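Local coordinates for protein TetR-family transcriptional regulator (PDB 2G7L) that probably binds operator DNA through an N-terminal helix-turn-helix domain and regulates transcription as a TetR-family dimer whose all-helical C-terminal domain may sense a ligand, at residues Val78-Ala83 against Val128-Glu133; Glu91-Val96 against Trp212-Leu217; Ala95-Tyr100 against Asp150-Asp155; Val116-Pro119 against Asn123-Arg126. All blocks are in the same frame, centred on the assembly; numbering follows the deposited sequence.

How the contacts relate
The four contacts all lie in the C-terminal helical domain of the TetR fold. Contact 3 is core: leucines and a tyrosine join helices 89-106 and 142-161. Contact 2 uses an overlapping, slightly earlier part of helix 89-106 and is partly buried. It adds a salt bridge at its outer side to an apolar inner side, and its F214 touches L97 of contact 3. Contacts 1 and 4 each set a loop against helix 122-136. Contact 1 is a surface contact of R130 against L80 and loop carbonyls, without a cross-contact hydrogen bond. Contact 4 is buried and sets P119 and R118 against Y124. L80 of contact 1 touches R126 of contact 4.

Contact 1: residues Val78-Ala83 against Val128-Glu133; sequences VDLTGA and VERVLE
L80 and R130 carry this contact, in the all-helical C-terminal domain of the TetR fold. It sets the loop between helices 63-74 and 89-106 against helix 122-136. The contact lies at the surface and is small, with 158 Å² buried in all.

The apolar part is L80 against the arginine stem. The two stems pass side by side, pointing opposite ways. L80 CD2 comes within 4.1 Å of R130 CG. L80 also packs on R126 and L127 of the same helix.

The polar part is loose. R130 NE is 3.3 Å from L80 O, but the angle is too poor for a hydrogen bond. R130 NH2 comes to 3.6 Å from T81 O. Both carbonyls meet the guanidinium obliquely. The R130 chain leaves the helix extended at chi1 (180°) and then bends at chi2 (60°), which turns its head along the loop.

The other polar partners of R130 are not on the loop. R130 NH2 makes a weak hydrogen bond to Q92 on helix 89-106. E133, which also pairs with R137, places OE1 3.2 Å from R130 NH1 in a salt bridge one turn along the helix.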
loop_
_atom_site.group_PDB
_atom_site.type_symbol
_atom_site.label_atom_id
_atom_site.label_comp_id
_atom_site.label_asym_id
_atom_site.label_seq_id
_atom_site.Cartn_x
_atom_site.Cartn_y
_atom_site.Cartn_z
ATOM N N VAL A 78 14.392 3.510 14.973
ATOM C CA VAL A 78 13.192 4.240 15.464
ATOM C C VAL A 78 13.008 4.348 17.006
ATOM O O VAL A 78 13.223 3.383 17.770
ATOM C CB VAL A 78 11.829 3.911 14.653
ATOM C CG1 VAL A 78 11.932 2.679 13.778
ATOM C CG2 VAL A 78 10.586 3.840 15.569
ATOM N N ASP A 79 12.627 5.568 17.414
ATOM C CA ASP A 79 12.454 5.995 18.817
ATOM C C ASP A 79 11.101 5.573 19.405
ATOM O O ASP A 79 10.062 6.176 19.104
ATOM C CB ASP A 79 12.600 7.529 18.946
ATOM C CG ASP A 79 13.114 8.224 17.643
ATOM O OD1 ASP A 79 13.375 9.461 17.706
ATOM O OD2 ASP A 79 13.256 7.579 16.566
ATOM N N LEU A 80 11.127 4.533 20.231
ATOM C CA LEU A 80 9.951 4.033 20.935
ATOM C C LEU A 80 9.918 4.543 22.397
ATOM O O LEU A 80 9.300 3.942 23.297
ATOM C CB LEU A 80 9.944 2.505 20.888
ATOM C CG LEU A 80 9.950 1.851 19.500
ATOM C CD1 LEU A 80 9.642 0.420 19.684
ATOM C CD2 LEU A 80 8.937 2.482 18.568
ATOM N N THR A 81 10.601 5.667 22.599
ATOM C CA THR A 81 10.757 6.344 23.884
ATOM C C THR A 81 10.018 7.683 23.847
ATOM O O THR A 81 9.218 7.984 24.753
ATOM C CB THR A 81 12.267 6.657 24.158
ATOM O OG1 THR A 81 12.862 7.287 22.999
ATOM C CG2 THR A 81 13.044 5.388 24.524
ATOM N N GLY A 82 10.309 8.462 22.789
ATOM C CA GLY A 82 9.920 9.876 22.638
ATOM C C GLY A 82 10.920 10.733 21.838
ATOM O O GLY A 82 12.039 10.274 21.502
ATOM N N ALA A 83 10.503 11.979 21.546
ATOM C CA ALA A 83 11.254 12.978 20.745
ATOM C C ALA A 83 11.549 14.234 21.563
ATOM O O ALA A 83 12.513 14.963 21.291
ATOM C CB ALA A 83 10.460 13.369 19.486
ATOM N N VAL A 128 5.100 -2.458 17.093
ATOM C CA VAL A 128 3.680 -2.699 17.273
ATOM C C VAL A 128 3.196 -2.563 18.715
ATOM O O VAL A 128 2.153 -1.950 18.942
ATOM C CB VAL A 128 2.980 -3.886 16.398
ATOM C CG1 VAL A 128 3.833 -4.475 15.252
ATOM C CG2 VAL A 128 1.998 -4.846 17.161
ATOM N N GLU A 129 3.984 -3.087 19.677
ATOM C CA GLU A 129 3.632 -3.023 21.111
ATOM C C GLU A 129 3.419 -1.549 21.505
ATOM O O GLU A 129 2.467 -1.206 22.132
ATOM C CB GLU A 129 4.787 -3.677 21.948
ATOM C CG GLU A 129 4.709 -3.387 23.426
ATOM C CD GLU A 129 3.637 -4.196 24.061
ATOM O OE1 GLU A 129 3.171 -5.127 23.360
ATOM O OE2 GLU A 129 3.237 -3.893 25.245
ATOM N N ARG A 130 4.335 -0.696 21.109
ATOM C CA ARG A 130 4.317 0.686 21.421
ATOM C C ARG A 130 3.164 1.467 20.735
ATOM O O ARG A 130 2.615 2.409 21.296
ATOM C CB ARG A 130 5.637 1.266 20.926
ATOM C CG ARG A 130 5.807 2.793 21.171
ATOM C CD ARG A 130 5.737 3.122 22.719
ATOM N NE ARG A 130 6.063 4.533 22.947
ATOM C CZ ARG A 130 5.695 5.226 24.030
ATOM N NH1 ARG A 130 4.951 4.650 24.997
ATOM N NH2 ARG A 130 6.038 6.504 24.099
ATOM N N VAL A 131 2.843 1.128 19.492
ATOM C CA VAL A 131 1.809 1.863 18.760
ATOM C C VAL A 131 0.548 1.501 19.430
ATOM O O VAL A 131 -0.297 2.346 19.640
ATOM C CB VAL A 131 1.779 1.439 17.285
ATOM C CG1 VAL A 131 0.467 1.931 16.619
ATOM C CG2 VAL A 131 2.903 2.052 16.611
ATOM N N LEU A 132 0.439 0.228 19.822
ATOM C CA LEU A 132 -0.759 -0.255 20.454
ATOM C C LEU A 132 -0.999 0.419 21.840
ATOM O O LEU A 132 -2.145 0.801 22.193
ATOM C CB LEU A 132 -0.634 -1.749 20.664
ATOM C CG LEU A 132 -1.011 -2.779 19.629
ATOM C CD1 LEU A 132 -0.529 -4.191 20.062
ATOM C CD2 LEU A 132 -2.483 -2.828 19.480
ATOM N N GLU A 133 0.096 0.550 22.595
ATOM C CA GLU A 133 0.099 1.168 23.925
ATOM C C GLU A 133 -0.450 2.588 23.865
ATOM O O GLU A 133 -1.309 2.975 24.642
ATOM C CB GLU A 133 1.570 1.250 24.386
ATOM C CG GLU A 133 1.800 1.363 25.882
ATOM C CD GLU A 133 3.256 1.772 26.198
ATOM O OE1 GLU A 133 3.416 2.675 27.057
ATOM O OE2 GLU A 133 4.232 1.259 25.560
#

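Contact 2: residues Glu91-Val96 against Trp212-Leu217; sequences EQLRAV and WSFDVL
R94 NH2 donates to D215 OD2 at 2.9 Å, within a salt bridge. The bond is nearly straight, with an N-H...O angle of 169°. The oxygen lies almost in the guanidinium plane and is met on its syn side, somewhat out of the carboxylate plane. R90, one turn before R94 on helix 89-106, is the carboxylate's stronger partner, salt-bridged through OD1, and R94 the second. R94 NH1 bonds to the backbone O of R211, so the arginine head is held at two ends.

The F214 ring packs against the arginine. F214 CD2 sits 3.5 Å from R94 CZ, over one face of the guanidinium. The planes are 46° apart, so this is no parallel stack. R94 CB makes a CH-pi contact over the F214 face, 3.9 Å from the ring centroid. The R94 chain runs out along the ring and bends at chi3, bringing its head to D215. L93 CD1 adds an apolar contact, 4.0 Å from F214 CE1. With an alanine at R94, D215 would probably keep R90 but lose its second arginine, R211 O would lose the NH1 donor, and much of the F214 face would be uncovered.

The contact joins helix 89-106 to helix 206-223 in the C-terminal domain, the short segments running 129° apart. L93 continues inward onto helices 122-136 and 142-161, while W212 and V216 pack on the second subunit.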
loop_
_atom_site.group_PDB
_atom_site.type_symbol
_atom_site.label_atom_id
_atom_site.label_comp_id
_atom_site.label_asym_id
_atom_site.label_seq_id
_atom_site.Cartn_x
_atom_site.Cartn_y
_atom_site.Cartn_z
ATOM N N GLU A 91 -0.014 12.797 20.129
ATOM C CA GLU A 91 1.195 13.435 19.604
ATOM C C GLU A 91 2.431 12.481 19.542
ATOM O O GLU A 91 3.258 12.546 18.596
ATOM C CB GLU A 91 1.517 14.648 20.475
ATOM C CG GLU A 91 2.895 15.283 20.222
ATOM C CD GLU A 91 3.395 16.087 21.439
ATOM O OE1 GLU A 91 3.183 15.626 22.599
ATOM O OE2 GLU A 91 4.002 17.183 21.221
ATOM N N GLN A 92 2.569 11.638 20.564
ATOM C CA GLN A 92 3.651 10.664 20.626
ATOM C C GLN A 92 3.415 9.531 19.622
ATOM O O GLN A 92 4.343 9.112 18.976
ATOM C CB GLN A 92 3.710 10.043 22.012
ATOM C CG GLN A 92 4.376 10.894 23.140
ATOM C CD GLN A 92 4.182 10.231 24.495
ATOM O OE1 GLN A 92 5.089 9.559 25.017
ATOM N NE2 GLN A 92 2.981 10.372 25.051
ATOM N N LEU A 93 2.180 9.032 19.513
ATOM C CA LEU A 93 1.753 8.179 18.352
ATOM C C LEU A 93 2.191 8.773 17.015
ATOM O O LEU A 93 2.842 8.133 16.198
ATOM C CB LEU A 93 0.229 7.969 18.337
ATOM C CG LEU A 93 -0.370 6.567 18.100
ATOM C CD1 LEU A 93 -1.656 6.724 17.420
ATOM C CD2 LEU A 93 0.489 5.539 17.373
ATOM N N ARG A 94 1.841 10.022 16.783
ATOM C CA ARG A 94 2.232 10.616 15.535
ATOM C C ARG A 94 3.767 10.574 15.353
ATOM O O ARG A 94 4.274 10.326 14.222
ATOM C CB ARG A 94 1.719 12.057 15.439
ATOM C CG ARG A 94 1.893 12.640 14.020
ATOM C CD ARG A 94 1.731 14.176 13.928
ATOM N NE ARG A 94 0.351 14.652 14.202
ATOM C CZ ARG A 94 -0.610 14.859 13.296
ATOM N NH1 ARG A 94 -0.416 14.578 12.007
ATOM N NH2 ARG A 94 -1.793 15.328 13.683
ATOM N N ALA A 95 4.514 10.878 16.433
ATOM C CA ALA A 95 6.003 10.791 16.349
ATOM C C ALA A 95 6.526 9.380 16.017
ATOM O O ALA A 95 7.360 9.221 15.116
ATOM C CB ALA A 95 6.697 11.378 17.617
ATOM N N VAL A 96 6.036 8.334 16.660
ATOM C CA VAL A 96 6.552 7.041 16.234
ATOM C C VAL A 96 6.212 6.684 14.781
ATOM O O VAL A 96 7.048 6.183 14.044
ATOM C CB VAL A 96 6.453 5.874 17.300
ATOM C CG1 VAL A 96 5.994 6.383 18.659
ATOM C CG2 VAL A 96 5.731 4.631 16.818
ATOM N N TRP A 212 -2.293 14.848 7.388
ATOM C CA TRP A 212 -3.745 14.655 7.254
ATOM C C TRP A 212 -4.197 13.199 7.407
ATOM O O TRP A 212 -5.123 12.948 8.135
ATOM C CB TRP A 212 -4.244 15.244 5.896
ATOM C CG TRP A 212 -5.729 15.285 5.812
ATOM C CD1 TRP A 212 -6.559 16.091 6.535
ATOM C CD2 TRP A 212 -6.583 14.457 4.990
ATOM N NE1 TRP A 212 -7.857 15.830 6.225
ATOM C CE2 TRP A 212 -7.919 14.850 5.271
ATOM C CE3 TRP A 212 -6.347 13.428 4.047
ATOM C CZ2 TRP A 212 -9.026 14.261 4.655
ATOM C CZ3 TRP A 212 -7.439 12.808 3.467
ATOM C CH2 TRP A 212 -8.775 13.256 3.743
ATOM N N SER A 213 -3.610 12.199 6.731
ATOM C CA SER A 213 -4.270 10.889 6.943
ATOM C C SER A 213 -4.079 10.270 8.345
ATOM O O SER A 213 -4.886 9.415 8.835
ATOM C CB SER A 213 -3.904 9.897 5.855
ATOM O OG SER A 213 -2.566 9.582 5.945
ATOM N N PHE A 214 -3.016 10.665 9.013
ATOM C CA PHE A 214 -2.876 10.285 10.427
ATOM C C PHE A 214 -4.120 10.701 11.249
ATOM O O PHE A 214 -4.807 9.877 11.906
ATOM C CB PHE A 214 -1.583 10.898 11.028
ATOM C CG PHE A 214 -1.483 10.695 12.529
ATOM C CD1 PHE A 214 -0.970 9.513 13.050
ATOM C CD2 PHE A 214 -1.987 11.640 13.418
ATOM C CE1 PHE A 214 -0.939 9.313 14.467
ATOM C CE2 PHE A 214 -1.955 11.433 14.828
ATOM C CZ PHE A 214 -1.417 10.282 15.330
ATOM N N ASP A 215 -4.437 11.989 11.179
ATOM C CA ASP A 215 -5.712 12.511 11.805
ATOM C C ASP A 215 -6.958 11.858 11.271
ATOM O O ASP A 215 -7.803 11.434 12.031
ATOM C CB ASP A 215 -5.772 14.033 11.607
ATOM C CG ASP A 215 -4.747 14.747 12.458
ATOM O OD1 ASP A 215 -4.616 14.291 13.614
ATOM O OD2 ASP A 215 -4.106 15.740 12.001
ATOM N N VAL A 216 -7.044 11.678 9.959
ATOM C CA VAL A 216 -8.217 11.006 9.398
ATOM C C VAL A 216 -8.363 9.642 10.013
ATOM O O VAL A 216 -9.468 9.191 10.398
ATOM C CB VAL A 216 -8.068 10.861 7.802
ATOM C CG1 VAL A 216 -9.096 9.984 7.234
ATOM C CG2 VAL A 216 -8.051 12.181 7.174
ATOM N N LEU A 217 -7.226 8.931 10.077
ATOM C CA LEU A 217 -7.288 7.552 10.539
ATOM C C LEU A 217 -7.561 7.507 12.021
ATOM O O LEU A 217 -8.400 6.717 12.485
ATOM C CB LEU A 217 -5.944 6.844 10.203
ATOM C CG LEU A 217 -5.945 6.357 8.734
ATOM C CD1 LEU A 217 -4.555 6.089 8.339
ATOM C CD2 LEU A 217 -6.770 5.035 8.669
#

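Contact 3: residues Ala95-Tyr100 against Asp150-Asp155; sequences AVLTSY and DKLLQD
The helical core of the C-terminal domain holds this contact, where helix 89-106 packs on helix 142-161. L97 is the central side chain. It points toward the other helix and meets two leucines with its two methyl branches. L97 CD1 lies 3.9 Å from L152 CB, and its other L152 neighbours are only slightly farther. L97 CD2 lies 3.9 Å from L153 CD2. L97 crosses each of these leucines at about a right angle.

Y100, one turn on, extends the apolar surface. L153 CD2 sits over one face of its ring in a CH-pi contact, 4.0 Å from the centroid and 16° off the ring normal. The methyl is displaced toward the rim, nearest to CE2. Y100 has CG anti to the backbone N (chi1 172°), which carries the ring out across the helix gap to L153. The same L153 methyl therefore touches both L97 and Y100.

In TetR-family proteins this C-terminal domain is built from helices alone and usually carries the ligand pocket and the dimer interface. Here the two short segments run 36° apart with axes 10.6 Å from each other. The CA atoms come nearest each other at L97 and L153.

No hydrogen bond crosses between the segments. The Y100 hydroxyl is hydrogen-bonded to T157, farther along helix 142-161, so the polar end of the ring has a partner on the helix that its face packs against. Helix 206-223 covers another side, with F214 on L97 and L217 and I221 on L152. The outer side of helix 142-161 faces the second subunit, where D150 forms a salt bridge with R209 of that subunit.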
loop_
_atom_site.group_PDB
_atom_site.type_symbol
_atom_site.label_atom_id
_atom_site.label_comp_id
_atom_site.label_asym_id
_atom_site.label_seq_id
_atom_site.Cartn_x
_atom_site.Cartn_y
_atom_site.Cartn_z
ATOM N N ALA A 95 4.514 10.878 16.433
ATOM C CA ALA A 95 6.003 10.791 16.349
ATOM C C ALA A 95 6.526 9.380 16.017
ATOM O O ALA A 95 7.360 9.221 15.116
ATOM C CB ALA A 95 6.697 11.378 17.617
ATOM N N VAL A 96 6.036 8.334 16.660
ATOM C CA VAL A 96 6.552 7.041 16.234
ATOM C C VAL A 96 6.212 6.684 14.781
ATOM O O VAL A 96 7.048 6.183 14.044
ATOM C CB VAL A 96 6.453 5.874 17.300
ATOM C CG1 VAL A 96 5.994 6.383 18.659
ATOM C CG2 VAL A 96 5.731 4.631 16.818
ATOM N N LEU A 97 5.002 7.041 14.354
ATOM C CA LEU A 97 4.549 6.674 13.015
ATOM C C LEU A 97 5.329 7.438 11.991
ATOM O O LEU A 97 5.618 6.923 10.952
ATOM C CB LEU A 97 3.003 6.837 12.867
ATOM C CG LEU A 97 2.299 5.652 13.536
ATOM C CD1 LEU A 97 0.843 5.973 13.803
ATOM C CD2 LEU A 97 2.441 4.379 12.656
ATOM N N THR A 98 5.721 8.647 12.321
ATOM C CA THR A 98 6.608 9.437 11.469
ATOM C C THR A 98 8.003 8.833 11.313
ATOM O O THR A 98 8.524 8.735 10.187
ATOM C CB THR A 98 6.665 10.912 11.979
ATOM O OG1 THR A 98 5.344 11.423 11.931
ATOM C CG2 THR A 98 7.545 11.809 11.137
ATOM N N SER A 99 8.623 8.420 12.411
ATOM C CA SER A 99 9.944 7.841 12.286
ATOM C C SER A 99 9.889 6.499 11.621
ATOM O O SER A 99 10.755 6.236 10.815
ATOM C CB SER A 99 10.766 7.871 13.597
ATOM O OG SER A 99 10.077 7.354 14.707
ATOM N N TYR A 100 8.868 5.673 11.871
ATOM C CA TYR A 100 8.663 4.493 11.022
ATOM C C TYR A 100 8.631 4.879 9.560
ATOM O O TYR A 100 9.399 4.343 8.743
ATOM C CB TYR A 100 7.396 3.775 11.414
ATOM C CG TYR A 100 6.971 2.642 10.507
ATOM C CD1 TYR A 100 7.607 1.400 10.574
ATOM C CD2 TYR A 100 5.866 2.777 9.620
ATOM C CE1 TYR A 100 7.211 0.325 9.779
ATOM C CE2 TYR A 100 5.445 1.686 8.837
ATOM C CZ TYR A 100 6.130 0.471 8.918
ATOM O OH TYR A 100 5.759 -0.615 8.169
ATOM N N ASP A 150 -2.814 -1.846 12.765
ATOM C CA ASP A 150 -2.653 -2.415 11.411
ATOM C C ASP A 150 -2.895 -1.373 10.303
ATOM O O ASP A 150 -2.054 -1.161 9.401
ATOM C CB ASP A 150 -3.643 -3.575 11.270
ATOM C CG ASP A 150 -3.030 -4.933 11.690
ATOM O OD1 ASP A 150 -2.146 -4.947 12.601
ATOM O OD2 ASP A 150 -3.419 -5.990 11.091
ATOM N N LYS A 151 -4.003 -0.629 10.413
ATOM C CA LYS A 151 -4.342 0.424 9.450
ATOM C C LYS A 151 -3.394 1.573 9.470
ATOM O O LYS A 151 -3.028 2.062 8.415
ATOM C CB LYS A 151 -5.788 0.949 9.676
ATOM C CG LYS A 151 -6.794 0.019 8.989
ATOM C CD LYS A 151 -7.601 -0.904 9.908
ATOM C CE LYS A 151 -7.918 -2.405 9.301
ATOM N NZ LYS A 151 -7.085 -3.408 10.159
ATOM N N LEU A 152 -3.001 2.055 10.660
ATOM C CA LEU A 152 -1.953 3.125 10.735
ATOM C C LEU A 152 -0.593 2.685 10.145
ATOM O O LEU A 152 0.128 3.452 9.502
ATOM C CB LEU A 152 -1.771 3.551 12.186
ATOM C CG LEU A 152 -2.857 4.372 12.868
ATOM C CD1 LEU A 152 -2.709 4.251 14.373
ATOM C CD2 LEU A 152 -2.865 5.865 12.288
ATOM N N LEU A 153 -0.247 1.417 10.332
ATOM C CA LEU A 153 1.027 0.928 9.785
ATOM C C LEU A 153 0.926 0.746 8.266
ATOM O O LEU A 153 1.830 1.164 7.517
ATOM C CB LEU A 153 1.461 -0.396 10.493
ATOM C CG LEU A 153 2.021 -0.197 11.939
ATOM C CD1 LEU A 153 2.226 -1.502 12.708
ATOM C CD2 LEU A 153 3.259 0.629 11.902
ATOM N N GLN A 154 -0.147 0.080 7.835
ATOM C CA GLN A 154 -0.365 -0.139 6.404
ATOM C C GLN A 154 -0.407 1.169 5.621
ATOM O O GLN A 154 0.051 1.237 4.520
ATOM C CB GLN A 154 -1.649 -0.893 6.145
ATOM C CG GLN A 154 -1.704 -1.386 4.660
ATOM C CD GLN A 154 -3.066 -1.781 4.304
ATOM O OE1 GLN A 154 -3.419 -2.937 4.388
ATOM N NE2 GLN A 154 -3.893 -0.799 3.975
ATOM N N ASP A 155 -0.971 2.199 6.212
ATOM C CA ASP A 155 -1.118 3.514 5.580
ATOM C C ASP A 155 0.247 4.174 5.367
ATOM O O ASP A 155 0.514 4.721 4.278
ATOM C CB ASP A 155 -2.030 4.375 6.461
ATOM C CG ASP A 155 -2.089 5.856 6.012
ATOM O OD1 ASP A 155 -2.527 6.115 4.840
ATOM O OD2 ASP A 155 -1.707 6.735 6.838
#

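Contact 4: residues Val116-Pro119 against Asn123-Arg126; sequences VARP and NYLR
Y124 turns its ring face to P119. P119 CD lies over that face in a CH-pi contact, 4.3 Å from the ring centroid and 12° off the normal. CD is offset toward the rim; P119 CB comes closer, 3.6 Å from Y124 CG. The two side chains meet at a slant. P119 O also approaches the ring, 3.3 Å from Y124 CD2. Chi1 of -171° sends the Y124 ring away from the helix backbone toward the loop.

R118 meets the far end of the ring. Its CD is 3.4 Å from Y124 OH. The guanidinium is almost upright to the ring, with planes 86° apart, and Y124 OH lies at the edge of the guanidinium, near its plane. R118 NH1 makes a long, weak ion pair with D150 on helix 142-161. A serine in place of Y124 would probably leave P119 without the ring it packs on and would take away the hydroxyl that R118 CD rests against.

P119 O accepts a hydrogen bond from T179 of the second subunit, and P119 packs on L71 of helix 63-74. The loop after helix 108-116 folds back on the first turn of helix 122-136, a helix-to-helix connection in the all-helical TetR C-terminal domain.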
loop_
_atom_site.group_PDB
_atom_site.type_symbol
_atom_site.label_atom_id
_atom_site.label_comp_id
_atom_site.label_asym_id
_atom_site.label_seq_id
_atom_site.Cartn_x
_atom_site.Cartn_y
_atom_site.Cartn_z
ATOM N N VAL A 116 3.805 -7.088 0.880
ATOM C CA VAL A 116 3.747 -8.510 0.568
ATOM C C VAL A 116 3.978 -9.375 1.819
ATOM O O VAL A 116 3.217 -10.318 2.104
ATOM C CB VAL A 116 4.789 -8.862 -0.507
ATOM C CG1 VAL A 116 4.627 -10.316 -0.947
ATOM C CG2 VAL A 116 4.646 -7.942 -1.678
ATOM N N ALA A 117 5.033 -9.062 2.589
ATOM C CA ALA A 117 5.248 -9.772 3.887
ATOM C C ALA A 117 5.750 -8.776 4.904
ATOM O O ALA A 117 6.734 -8.108 4.669
ATOM C CB ALA A 117 6.197 -10.968 3.742
ATOM N N ARG A 118 4.989 -8.618 6.000
ATOM C CA ARG A 118 5.360 -7.693 7.041
ATOM C C ARG A 118 6.530 -8.284 7.826
ATOM O O ARG A 118 6.575 -9.504 8.005
ATOM C CB ARG A 118 4.196 -7.475 8.024
ATOM C CG ARG A 118 3.139 -6.504 7.526
ATOM C CD ARG A 118 2.111 -6.285 8.570
ATOM N NE ARG A 118 1.304 -7.457 8.745
ATOM C CZ ARG A 118 0.403 -7.611 9.717
ATOM N NH1 ARG A 118 0.212 -6.646 10.617
ATOM N NH2 ARG A 118 -0.283 -8.748 9.795
ATOM N N PRO A 119 7.397 -7.408 8.386
ATOM C CA PRO A 119 8.385 -7.852 9.348
ATOM C C PRO A 119 7.761 -8.648 10.495
ATOM O O PRO A 119 6.542 -8.549 10.771
ATOM C CB PRO A 119 8.986 -6.544 9.858
ATOM C CG PRO A 119 8.881 -5.645 8.693
ATOM C CD PRO A 119 7.494 -5.958 8.168
ATOM N N ASN A 123 12.219 -5.929 16.590
ATOM C CA ASN A 123 12.061 -4.505 16.452
ATOM C C ASN A 123 10.633 -4.133 15.981
ATOM O O ASN A 123 10.101 -3.080 16.365
ATOM C CB ASN A 123 13.104 -3.963 15.496
ATOM C CG ASN A 123 14.550 -4.041 16.078
ATOM O OD1 ASN A 123 14.755 -3.780 17.260
ATOM N ND2 ASN A 123 15.536 -4.328 15.228
ATOM N N TYR A 124 10.025 -5.009 15.176
ATOM C CA TYR A 124 8.709 -4.759 14.607
ATOM C C TYR A 124 7.707 -5.055 15.690
ATOM O O TYR A 124 6.796 -4.255 15.915
ATOM C CB TYR A 124 8.408 -5.603 13.345
ATOM C CG TYR A 124 7.106 -5.177 12.619
ATOM C CD1 TYR A 124 7.049 -3.985 11.909
ATOM C CD2 TYR A 124 5.974 -5.958 12.649
ATOM C CE1 TYR A 124 5.862 -3.571 11.224
ATOM C CE2 TYR A 124 4.776 -5.563 11.964
ATOM C CZ TYR A 124 4.746 -4.354 11.263
ATOM O OH TYR A 124 3.596 -3.909 10.560
ATOM N N LEU A 125 7.864 -6.194 16.360
ATOM C CA LEU A 125 7.056 -6.488 17.544
ATOM C C LEU A 125 7.127 -5.372 18.620
ATOM O O LEU A 125 6.137 -5.116 19.298
ATOM C CB LEU A 125 7.462 -7.857 18.138
ATOM C CG LEU A 125 6.560 -9.025 17.715
ATOM C CD1 LEU A 125 6.443 -9.095 16.186
ATOM C CD2 LEU A 125 7.156 -10.304 18.285
ATOM N N ARG A 126 8.281 -4.717 18.756
ATOM C CA ARG A 126 8.407 -3.570 19.645
ATOM C C ARG A 126 7.710 -2.298 19.152
ATOM O O ARG A 126 7.116 -1.551 19.951
ATOM C CB ARG A 126 9.882 -3.242 19.966
ATOM C CG ARG A 126 10.478 -4.173 21.096
ATOM C CD ARG A 126 11.930 -3.764 21.437
ATOM N NE ARG A 126 12.572 -3.046 20.328
ATOM C CZ ARG A 126 12.964 -1.766 20.349
ATOM N NH1 ARG A 126 12.787 -1.028 21.456
ATOM N NH2 ARG A 126 13.530 -1.221 19.248
#